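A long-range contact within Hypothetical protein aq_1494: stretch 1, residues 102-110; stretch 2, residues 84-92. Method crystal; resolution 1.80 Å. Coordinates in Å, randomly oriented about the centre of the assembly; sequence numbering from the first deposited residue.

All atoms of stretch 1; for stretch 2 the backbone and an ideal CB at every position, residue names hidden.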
# COMPACT_ATOMS: atom_id res chain seq x y z
N LYS A 102 -20.29 -4.85 -2.10
CA LYS A 102 -20.90 -4.89 -0.77
C LYS A 102 -19.97 -5.61 0.16
O LYS A 102 -19.31 -6.56 -0.25
CB LYS A 102 -22.24 -5.63 -0.79
CG LYS A 102 -23.28 -4.88 -1.54
CD LYS A 102 -24.67 -5.45 -1.29
CE LYS A 102 -25.74 -4.68 -2.04
NZ LYS A 102 -27.07 -5.42 -1.86
N ALA A 103 -19.96 -5.20 1.43
CA ALA A 103 -19.06 -5.73 2.44
C ALA A 103 -19.61 -5.64 3.85
O ALA A 103 -20.64 -4.98 4.12
CB ALA A 103 -17.74 -4.97 2.37
N ASN A 104 -18.87 -6.26 4.77
CA ASN A 104 -19.13 -6.18 6.18
C ASN A 104 -17.87 -6.48 6.96
O ASN A 104 -16.97 -7.21 6.46
CB ASN A 104 -20.31 -7.09 6.57
CG ASN A 104 -20.04 -8.58 6.30
OD1 ASN A 104 -19.42 -9.25 7.12
ND2 ASN A 104 -20.60 -9.10 5.21
N THR A 105 -17.82 -5.91 8.16
CA THR A 105 -16.72 -6.06 9.10
C THR A 105 -17.28 -6.18 10.52
O THR A 105 -18.22 -5.47 10.90
CB THR A 105 -15.73 -4.88 9.04
OG1 THR A 105 -16.41 -3.66 9.37
CG2 THR A 105 -15.10 -4.76 7.64
N LYS A 106 -16.68 -7.10 11.28
CA LYS A 106 -17.04 -7.28 12.68
C LYS A 106 -15.85 -6.98 13.57
O LYS A 106 -14.68 -7.34 13.24
CB LYS A 106 -17.58 -8.70 12.91
CG LYS A 106 -17.94 -8.98 14.34
CD LYS A 106 -18.37 -10.44 14.52
CE LYS A 106 -19.12 -10.61 15.84
NZ LYS A 106 -19.21 -12.05 16.19
N HIS A 107 -16.13 -6.30 14.68
CA HIS A 107 -15.12 -5.73 15.56
C HIS A 107 -15.39 -6.02 17.03
O HIS A 107 -16.52 -6.24 17.44
CB HIS A 107 -15.07 -4.20 15.40
CG HIS A 107 -14.85 -3.74 13.99
ND1 HIS A 107 -15.88 -3.63 13.08
CD2 HIS A 107 -13.72 -3.41 13.33
CE1 HIS A 107 -15.39 -3.24 11.92
NE2 HIS A 107 -14.08 -3.11 12.04
N CYS A 108 -14.33 -5.99 17.80
CA CYS A 108 -14.44 -6.03 19.24
C CYS A 108 -13.47 -5.01 19.78
O CYS A 108 -12.84 -4.28 19.00
CB CYS A 108 -14.19 -7.46 19.75
SG CYS A 108 -12.51 -8.06 19.59
N MET A 109 -13.39 -4.90 21.10
CA MET A 109 -12.59 -3.86 21.72
C MET A 109 -11.66 -4.39 22.80
O MET A 109 -11.98 -5.35 23.51
CB MET A 109 -13.47 -2.73 22.26
CG MET A 109 -14.11 -1.86 21.16
SD MET A 109 -14.88 -0.35 21.75
CE MET A 109 -15.99 -0.12 20.42
N VAL A 110 -10.51 -3.74 22.91
CA VAL A 110 -9.44 -4.20 23.77
C VAL A 110 -8.88 -3.06 24.62
O VAL A 110 -8.67 -1.93 24.13
CB VAL A 110 -8.34 -4.93 22.91
CG1 VAL A 110 -6.95 -4.88 23.55
CG2 VAL A 110 -8.76 -6.37 22.61
N UNK A 84 -22.79 -6.55 23.73
CA UNK A 84 -21.95 -6.12 24.84
C UNK A 84 -20.49 -5.96 24.41
O UNK A 84 -19.83 -4.99 24.79
CB UNK A 84 -22.05 -7.12 25.99
N UNK A 85 -20.01 -6.90 23.60
CA UNK A 85 -18.58 -6.96 23.27
C UNK A 85 -18.18 -6.60 21.84
O UNK A 85 -17.03 -6.24 21.62
CB UNK A 85 -18.08 -8.38 23.56
N UNK A 86 -19.11 -6.73 20.90
CA UNK A 86 -18.80 -6.61 19.47
C UNK A 86 -19.78 -5.69 18.72
O UNK A 86 -20.85 -5.39 19.23
CB UNK A 86 -18.81 -8.00 18.83
N UNK A 87 -19.38 -5.27 17.52
CA UNK A 87 -20.28 -4.60 16.58
C UNK A 87 -19.90 -4.93 15.15
O UNK A 87 -18.73 -5.26 14.88
CB UNK A 87 -20.26 -3.09 16.79
N UNK A 88 -20.89 -4.84 14.26
CA UNK A 88 -20.78 -5.22 12.84
C UNK A 88 -21.28 -4.08 11.97
O UNK A 88 -22.41 -3.59 12.16
CB UNK A 88 -21.57 -6.50 12.55
N UNK A 89 -20.43 -3.63 11.03
CA UNK A 89 -20.86 -2.70 10.01
C UNK A 89 -21.10 -3.39 8.69
O UNK A 89 -20.39 -4.35 8.35
CB UNK A 89 -19.83 -1.59 9.84
N UNK A 90 -22.08 -2.89 7.95
CA UNK A 90 -22.27 -3.24 6.55
C UNK A 90 -21.94 -2.04 5.68
O UNK A 90 -22.01 -0.88 6.14
CB UNK A 90 -23.70 -3.72 6.29
N UNK A 91 -21.52 -2.31 4.46
CA UNK A 91 -21.07 -1.27 3.55
C UNK A 91 -21.62 -1.60 2.19
O UNK A 91 -21.63 -2.79 1.77
CB UNK A 91 -19.54 -1.15 3.52
N UNK A 92 -22.11 -0.58 1.49
CA UNK A 92 -22.36 -0.67 0.07
C UNK A 92 -21.56 0.41 -0.65
O UNK A 92 -21.59 1.58 -0.26
CB UNK A 92 -23.85 -0.54 -0.23

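The two backbones run antiparallel, their N-to-C directions 164° apart, so the register can be read from the CA atoms: position 92 faces Lys-102, and each step down stretch 2 is a step up stretch 1. Odd positions from 87 to 91 form the hydrogen-bonded pairs and share a sheet face with Ala-103, Thr-105 and His-107; positions 86, 88, 90 and 92 share the other face with Lys-102, Asn-104, Lys-106 and Cys-108.

Positions 84 and 85 offer little evidence: neither ideal CB has an atom of stretch 1 within 5.5 Å, so almost any residue would fit. They are Arg-84, out of reach, and Phe-85, whose CB points sideways.

At position 86 phi/psi is extended (-132/164). The ideal CB lies 4.0 Å from Lys-106 CE and 4.7 Å from Cys-108 CB, a mixed setting that suits a small or beta-branched residue. Thr-86 is deposited; its CG2 lies 4.1 Å from Cys-108 CB, its OG1 3.6 Å from Lys-106 CE.

Position 87 is fixed by two backbone hydrogen bonds, N to His-107 O (3.0 Å) and His-107 N to O of 87 (2.8 Å). On this face stretch 1 presents the His-107 side chain and the Met-109 thioether, which favour a large apolar or aromatic residue. Phe-87, with chi1 at 56° (p), takes His-107 CB over its ring face, 3.8 Å from CB to ring centroid. Met-109 CE comes within 3.2 Å of Phe-87 CE2.

At 88 the ideal CB is 4.6 Å from Lys-106 CB, beside an aliphatic stem; beta-branched or polar residues would suit. Thr-88 sets OG1 3.6 Å from Lys-106 CG.

Position 89 pairs with Thr-105 (N to Thr-105 O, 2.9 Å; Thr-105 N to O of 89, 3.0 Å). Its ideal CB is 4.0 Å from Thr-105 OG1, and aliphatic or aromatic residues are plausible. Phe-89 lies with its ring close to the His-107 ring.

Position 90 has its ideal CB 4.8 Å from Asn-104 CB; small or polar residues would do. Ser-90 OG bonds elsewhere in the structure.

At 91, bonded to Ala-103, the small methyl leaves room for a long side chain to run toward the Thr-105 hydroxyl. Tyr-91 packs CD2 4.0 Å from Ala-103 CB, and its OH hydrogen-bonds Thr-105 OG1 at 2.6 Å, though the placement of OG1 is less certain.

Position 92, its ideal CB 4.6 Å from Lys-102 CG, would accept many aliphatic or polar residues; Ile-92 CG1 lies 4.1 Å from Lys-102 CG.

Stretch 2, residues 84-92: RFTFTFSYI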
# COMPACT_ATOMS: atom_id res chain seq x y z
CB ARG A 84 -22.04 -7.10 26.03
CG ARG A 84 -21.48 -6.49 27.29
CD ARG A 84 -21.46 -7.42 28.50
NE ARG A 84 -20.74 -6.75 29.59
CZ ARG A 84 -20.11 -7.37 30.58
NH1 ARG A 84 -20.10 -8.70 30.66
NH2 ARG A 84 -19.47 -6.65 31.50
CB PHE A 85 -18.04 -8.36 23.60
CG PHE A 85 -17.93 -8.64 25.07
CD1 PHE A 85 -16.88 -8.12 25.82
CD2 PHE A 85 -18.89 -9.42 25.71
CE1 PHE A 85 -16.79 -8.37 27.19
CE2 PHE A 85 -18.81 -9.67 27.07
CZ PHE A 85 -17.76 -9.16 27.81
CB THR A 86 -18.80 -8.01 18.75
OG1 THR A 86 -20.13 -8.46 18.53
CG2 THR A 86 -18.00 -9.06 19.54
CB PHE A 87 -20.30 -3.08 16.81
CG PHE A 87 -18.94 -2.42 16.74
CD1 PHE A 87 -18.52 -1.80 15.56
CD2 PHE A 87 -18.12 -2.36 17.87
CE1 PHE A 87 -17.27 -1.15 15.51
CE2 PHE A 87 -16.87 -1.73 17.83
CZ PHE A 87 -16.44 -1.12 16.64
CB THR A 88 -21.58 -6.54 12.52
OG1 THR A 88 -21.09 -7.59 13.35
CG2 THR A 88 -21.44 -6.98 11.07
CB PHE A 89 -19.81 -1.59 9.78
CG PHE A 89 -19.66 -0.62 10.91
CD1 PHE A 89 -20.65 0.31 11.20
CD2 PHE A 89 -18.49 -0.61 11.66
CE1 PHE A 89 -20.48 1.23 12.25
CE2 PHE A 89 -18.31 0.31 12.71
CZ PHE A 89 -19.30 1.22 13.01
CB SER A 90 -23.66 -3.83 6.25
OG SER A 90 -24.64 -2.85 6.02
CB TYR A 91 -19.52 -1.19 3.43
CG TYR A 91 -18.75 -1.19 4.71
CD1 TYR A 91 -18.29 -0.02 5.26
CD2 TYR A 91 -18.46 -2.37 5.35
CE1 TYR A 91 -17.56 -0.02 6.45
CE2 TYR A 91 -17.75 -2.40 6.52
CZ TYR A 91 -17.31 -1.23 7.08
OH TYR A 91 -16.60 -1.30 8.21
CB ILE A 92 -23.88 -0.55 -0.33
CG1 ILE A 92 -24.70 -1.60 0.43
CG2 ILE A 92 -24.05 -0.76 -1.82
CD1 ILE A 92 -26.14 -1.16 0.75
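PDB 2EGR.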